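Local coordinates for vacuolar protein sorting-associated protein 53 (Saccharomyces cerevisiae, PDB 3NS4) that serves, as the Vps53 subunit of the GARP tethering complex, in retrograde transport of vesicles from endosomes to the late Golgi, here represented by its C-terminal domain, at residues Ala150-Phe154 / Leu203-Glu208; Arg45-Pro49 / Lys59-Glu63. The protein carries 2 engineered substitutions. The contacts are given in a common frame with arbitrary orientation. Residues are numbered along the deposited sequence.

Interaction 1: residues Ala150-Phe154 / Leu203-Glu208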
loop_
_atom_site.group_PDB
_atom_site.type_symbol
_atom_site.label_atom_id
_atom_site.label_comp_id
_atom_site.label_asym_id
_atom_site.label_seq_id
_atom_site.Cartn_x
_atom_site.Cartn_y
_atom_site.Cartn_z
ATOM N N ALA A 150 -1.620 -12.186 5.343
ATOM C CA ALA A 150 -2.782 -11.502 4.766
ATOM C C ALA A 150 -2.320 -10.329 3.857
ATOM O O ALA A 150 -2.822 -10.162 2.731
ATOM C CB ALA A 150 -3.713 -11.014 5.837
ATOM N N VAL A 151 -1.345 -9.549 4.330
ATOM C CA VAL A 151 -0.813 -8.438 3.560
ATOM C C VAL A 151 -0.233 -8.994 2.262
ATOM O O VAL A 151 -0.515 -8.523 1.139
ATOM C CB VAL A 151 0.267 -7.693 4.379
ATOM C CG1 VAL A 151 1.126 -6.795 3.519
ATOM C CG2 VAL A 151 -0.370 -6.884 5.484
ATOM N N TRP A 152 0.540 -10.048 2.413
ATOM C CA TRP A 152 1.160 -10.640 1.263
ATOM C C TRP A 152 0.145 -10.992 0.196
ATOM O O TRP A 152 0.366 -10.797 -1.007
ATOM C CB TRP A 152 1.864 -11.879 1.716
ATOM C CG TRP A 152 2.614 -12.504 0.660
ATOM C CD1 TRP A 152 3.879 -12.206 0.259
ATOM C CD2 TRP A 152 2.170 -13.590 -0.141
ATOM N NE1 TRP A 152 4.264 -13.062 -0.767
ATOM C CE2 TRP A 152 3.230 -13.922 -1.027
ATOM C CE3 TRP A 152 0.976 -14.327 -0.195
ATOM C CZ2 TRP A 152 3.125 -14.942 -1.970
ATOM C CZ3 TRP A 152 0.873 -15.359 -1.122
ATOM C CH2 TRP A 152 1.947 -15.652 -2.002
ATOM N N SER A 153 -0.995 -11.461 0.667
ATOM C CA SER A 153 -2.021 -11.953 -0.197
ATOM C C SER A 153 -2.775 -10.874 -0.869
ATOM O O SER A 153 -3.162 -11.003 -2.041
ATOM C CB SER A 153 -2.974 -12.770 0.637
ATOM O OG SER A 153 -2.243 -13.807 1.269
ATOM N N PHE A 154 -3.015 -9.811 -0.123
ATOM C CA PHE A 154 -3.756 -8.704 -0.672
ATOM C C PHE A 154 -2.877 -8.111 -1.756
ATOM O O PHE A 154 -3.325 -7.914 -2.896
ATOM C CB PHE A 154 -4.111 -7.720 0.418
ATOM C CG PHE A 154 -5.208 -6.794 0.039
ATOM C CD1 PHE A 154 -6.033 -7.087 -1.057
ATOM C CD2 PHE A 154 -5.512 -5.676 0.839
ATOM C CE1 PHE A 154 -7.097 -6.223 -1.425
ATOM C CE2 PHE A 154 -6.589 -4.815 0.478
ATOM C CZ PHE A 154 -7.377 -5.085 -0.656
ATOM N N LEU A 203 -10.268 -1.947 4.051
ATOM C CA LEU A 203 -10.207 -2.698 2.787
ATOM C C LEU A 203 -9.465 -4.002 2.950
ATOM O O LEU A 203 -9.901 -5.019 2.411
ATOM C CB LEU A 203 -9.641 -1.871 1.640
ATOM C CG LEU A 203 -10.555 -0.724 1.178
ATOM C CD1 LEU A 203 -9.853 0.139 0.174
ATOM C CD2 LEU A 203 -11.870 -1.247 0.603
ATOM N N LEU A 204 -8.368 -3.978 3.714
ATOM C CA LEU A 204 -7.604 -5.192 3.999
ATOM C C LEU A 204 -8.483 -6.176 4.789
ATOM O O LEU A 204 -8.550 -7.374 4.448
ATOM C CB LEU A 204 -6.345 -4.858 4.777
ATOM C CG LEU A 204 -5.590 -6.048 5.378
ATOM C CD1 LEU A 204 -4.845 -6.855 4.318
ATOM C CD2 LEU A 204 -4.635 -5.579 6.460
ATOM N N GLY A 205 -9.151 -5.667 5.831
ATOM C CA GLY A 205 -10.082 -6.464 6.619
ATOM C C GLY A 205 -11.118 -7.130 5.714
ATOM O O GLY A 205 -11.245 -8.363 5.733
ATOM N N GLN A 206 -11.861 -6.348 4.913
ATOM C CA GLN A 206 -12.818 -6.957 3.970
ATOM C C GLN A 206 -12.143 -8.016 3.107
ATOM O O GLN A 206 -12.652 -9.120 2.987
ATOM C CB GLN A 206 -13.456 -5.938 3.057
ATOM C CG GLN A 206 -14.452 -5.012 3.711
ATOM C CD GLN A 206 -14.936 -3.935 2.732
ATOM O OE1 GLN A 206 -14.593 -3.937 1.530
ATOM N NE2 GLN A 206 -15.714 -3.000 3.245
ATOM N N PHE A 207 -10.997 -7.689 2.515
ATOM C CA PHE A 207 -10.277 -8.672 1.726
ATOM C C PHE A 207 -10.104 -9.983 2.476
ATOM O O PHE A 207 -10.389 -11.058 1.930
ATOM C CB PHE A 207 -8.905 -8.176 1.300
ATOM C CG PHE A 207 -8.142 -9.192 0.533
ATOM C CD1 PHE A 207 -8.533 -9.543 -0.746
ATOM C CD2 PHE A 207 -7.048 -9.821 1.080
ATOM C CE1 PHE A 207 -7.837 -10.508 -1.476
ATOM C CE2 PHE A 207 -6.333 -10.791 0.348
ATOM C CZ PHE A 207 -6.734 -11.126 -0.929
ATOM N N GLU A 208 -9.617 -9.889 3.717
ATOM C CA GLU A 208 -9.431 -11.074 4.559
ATOM C C GLU A 208 -10.746 -11.879 4.665
ATOM O O GLU A 208 -10.758 -13.072 4.393
ATOM C CB GLU A 208 -8.871 -10.707 5.944
ATOM C CG GLU A 208 -7.373 -10.343 5.991
ATOM C CD GLU A 208 -6.880 -9.838 7.374
ATOM O OE1 GLU A 208 -7.303 -8.735 7.804
ATOM O OE2 GLU A 208 -6.036 -10.511 8.019
#

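Interaction 2: residues Arg45-Pro49 / Lys59-Glu63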
loop_
_atom_site.group_PDB
_atom_site.type_symbol
_atom_site.label_atom_id
_atom_site.label_comp_id
_atom_site.label_asym_id
_atom_site.label_seq_id
_atom_site.Cartn_x
_atom_site.Cartn_y
_atom_site.Cartn_z
ATOM N N ARG A 45 -9.078 0.327 -4.525
ATOM C CA ARG A 45 -10.444 0.123 -5.027
ATOM C C ARG A 45 -10.383 -0.200 -6.495
ATOM O O ARG A 45 -11.197 -0.978 -7.011
ATOM C CB ARG A 45 -11.361 1.322 -4.782
ATOM C CG ARG A 45 -11.624 1.537 -3.305
ATOM C CD ARG A 45 -12.491 2.762 -2.926
ATOM N NE ARG A 45 -12.620 2.776 -1.457
ATOM C CZ ARG A 45 -13.504 2.047 -0.748
ATOM N NH1 ARG A 45 -14.377 1.251 -1.361
ATOM N NH2 ARG A 45 -13.520 2.110 0.585
ATOM N N LEU A 46 -9.381 0.365 -7.149
ATOM C CA LEU A 46 -9.214 0.169 -8.552
ATOM C C LEU A 46 -8.793 -1.264 -8.854
ATOM O O LEU A 46 -9.458 -1.992 -9.650
ATOM C CB LEU A 46 -8.143 1.122 -9.069
ATOM C CG LEU A 46 -7.732 0.900 -10.530
ATOM C CD1 LEU A 46 -8.802 1.344 -11.493
ATOM C CD2 LEU A 46 -6.449 1.613 -10.838
ATOM N N LEU A 47 -7.700 -1.654 -8.213
ATOM C CA LEU A 47 -7.109 -2.917 -8.477
ATOM C C LEU A 47 -7.644 -4.115 -7.743
ATOM O O LEU A 47 -7.368 -5.238 -8.151
ATOM C CB LEU A 47 -5.645 -2.814 -8.139
ATOM C CG LEU A 47 -4.827 -1.827 -8.968
ATOM C CD1 LEU A 47 -3.438 -1.850 -8.458
ATOM C CD2 LEU A 47 -4.813 -2.187 -10.441
ATOM N N GLN A 48 -8.398 -3.924 -6.671
ATOM C CA GLN A 48 -8.779 -5.084 -5.885
ATOM C C GLN A 48 -9.776 -5.999 -6.569
ATOM O O GLN A 48 -10.642 -5.547 -7.336
ATOM C CB GLN A 48 -9.305 -4.681 -4.525
ATOM C CG GLN A 48 -10.740 -4.286 -4.563
ATOM C CD GLN A 48 -11.212 -3.729 -3.262
ATOM O OE1 GLN A 48 -11.645 -2.591 -3.218
ATOM N NE2 GLN A 48 -11.083 -4.496 -2.184
ATOM N N PRO A 49 -9.670 -7.299 -6.257
ATOM C CA PRO A 49 -10.528 -8.352 -6.777
ATOM C C PRO A 49 -11.984 -8.183 -6.307
ATOM O O PRO A 49 -12.232 -7.632 -5.217
ATOM C CB PRO A 49 -9.899 -9.627 -6.197
ATOM C CG PRO A 49 -9.277 -9.194 -4.948
ATOM C CD PRO A 49 -8.765 -7.801 -5.208
ATOM N N LYS A 59 -13.103 -13.843 -15.076
ATOM C CA LYS A 59 -11.724 -13.310 -14.917
ATOM C C LYS A 59 -11.485 -12.043 -14.081
ATOM O O LYS A 59 -12.440 -11.352 -13.691
ATOM C CB LYS A 59 -11.138 -13.028 -16.320
ATOM C CG LYS A 59 -10.928 -14.252 -17.196
ATOM C CD LYS A 59 -10.406 -13.908 -18.601
ATOM C CE LYS A 59 -10.371 -15.179 -19.461
ATOM N NZ LYS A 59 -10.184 -14.912 -20.915
ATOM N N ARG A 60 -10.196 -11.759 -13.821
ATOM C CA ARG A 60 -9.781 -10.532 -13.134
ATOM C C ARG A 60 -10.032 -9.338 -14.047
ATOM O O ARG A 60 -9.822 -9.421 -15.253
ATOM C CB ARG A 60 -8.290 -10.531 -12.789
ATOM C CG ARG A 60 -7.813 -11.542 -11.759
ATOM C CD ARG A 60 -8.537 -11.472 -10.406
ATOM N NE ARG A 60 -8.583 -10.119 -9.861
ATOM C CZ ARG A 60 -7.605 -9.558 -9.157
ATOM N NH1 ARG A 60 -6.483 -10.230 -8.912
ATOM N NH2 ARG A 60 -7.742 -8.305 -8.727
ATOM N N LYS A 61 -10.451 -8.221 -13.463
ATOM C CA LYS A 61 -10.688 -6.986 -14.204
ATOM C C LYS A 61 -9.471 -6.578 -15.083
ATOM O O LYS A 61 -9.669 -6.063 -16.178
ATOM C CB LYS A 61 -11.094 -5.881 -13.217
ATOM C CG LYS A 61 -11.556 -4.543 -13.814
ATOM C CD LYS A 61 -11.667 -3.482 -12.696
ATOM C CE LYS A 61 -12.022 -2.075 -13.214
ATOM N NZ LYS A 61 -11.889 -1.062 -12.107
ATOM N N PHE A 62 -8.235 -6.808 -14.620
ATOM C CA PHE A 62 -7.021 -6.516 -15.406
ATOM C C PHE A 62 -5.990 -7.645 -15.447
ATOM O O PHE A 62 -5.802 -8.339 -14.447
ATOM C CB PHE A 62 -6.256 -5.370 -14.797
ATOM C CG PHE A 62 -7.039 -4.112 -14.636
ATOM C CD1 PHE A 62 -7.413 -3.682 -13.366
ATOM C CD2 PHE A 62 -7.381 -3.336 -15.743
ATOM C CE1 PHE A 62 -8.121 -2.509 -13.197
ATOM C CE2 PHE A 62 -8.107 -2.167 -15.577
ATOM C CZ PHE A 62 -8.468 -1.747 -14.304
ATOM N N GLU A 63 -5.295 -7.804 -16.576
ATOM C CA GLU A 63 -4.181 -8.754 -16.677
ATOM C C GLU A 63 -3.008 -8.161 -15.900
ATOM O O GLU A 63 -2.915 -6.937 -15.761
ATOM C CB GLU A 63 -3.730 -8.921 -18.128
ATOM C CG GLU A 63 -4.722 -9.573 -19.108
ATOM C CD GLU A 63 -4.149 -9.701 -20.541
ATOM O OE1 GLU A 63 -3.018 -9.197 -20.806
ATOM O OE2 GLU A 63 -4.833 -10.312 -21.403
#

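Interaction 1: residues Ala150-Phe154 / Leu203-Glu208
Helices 149-159 and 201-212 of this helical-bundle domain cross at right angles here, their local axes 10.2 Å apart, and aromatic and aliphatic side chains fill the space between them. Leu203 meets Phe154 mainly through its backbone: its carbonyl O lies 3.8 Å from Phe154 CE2 and its CB 4.4 Å from the same atom, while both residues also touch Ile44 of helix 20-47. The CA-to-CB bond of Leu204 points sideways, yet its CD1 swings in to 3.7 Å from Phe154 CD2 and also nears the backbone of Ala150 and Val151. One turn on from Leu203, Phe207 forms an offset stack with Phe154, ring centroids 4.4 Å apart and planes inclined by 15°; Phe207 CB sits over the face of the Phe154 ring in a CH-pi contact, 3.8 Å from its centroid. The far end of the Phe207 ring reaches the first helix, with CZ 3.7 Å from Ser153 O. Glu208 closes the contact at its border, OE2 lying 3.2 Å from Ala150 CB and forming a long, weak ion pair with Arg192. With no hydrogen bond between the segments, the contact is made by ring stacking and apolar packing, consistent with its burial.

Interaction 2: residues Arg45-Pro49 / Lys59-Glu63
Arg60 folds back on itself, with chi1 to chi3 all m, so that its guanidinium comes up against the end of helix 20-47. There one face of the group lies over Pro49, NH2 standing 3.6 Å from Pro49 CB, while Leu47 O is at the edge of the group, 3.1 Å from Arg60 NH2. Arg60 NH1 hydrogen-bonds to the carbonyls of Ala157, in helix 149-159, and Ile161, just after it. The two segments lie at either end of the connection between helices 20-47 and 64-87 of the bundle, the first including the last turn of helix 20-47: the chain leaves helical geometry at Gln48 and returns to it after Glu63, the N-cap of helix 64-87. Lys61, fully extended with every chi t, runs alongside to place NZ 3.6 Å from Leu46 O. Phe62, chi1 m, brings its ring against two leucines in different rotamers: Leu46 (t, p) sets CD1 4.2 Å from Phe62 CZ, and Leu47 (m, t), although its CA-to-CB bond points away, returns CD2 to 4.2 Å from Phe62 CD1.

From the N terminus, the chain runs along helix 20-47 and meets interaction 2 first, which closes the short non-helical loop to helix 64-87. Interaction 1 opens only at 150-154, three helices beyond helix 64-87, and closes a longer excursion through helix 165-178 when 203-208 returns to helix 149-159. The two closures therefore follow in series, neither enclosing nor crossing the other. In space they adjoin, with centres about 14 Å apart: Leu203 CD2 packs 3.7 Å from Arg45 NH2, and Phe207 CE1 lies 4.0 Å from Pro49 CG. Together they join the end of helix 20-47 and its following loop to helices 149-159 and 201-212.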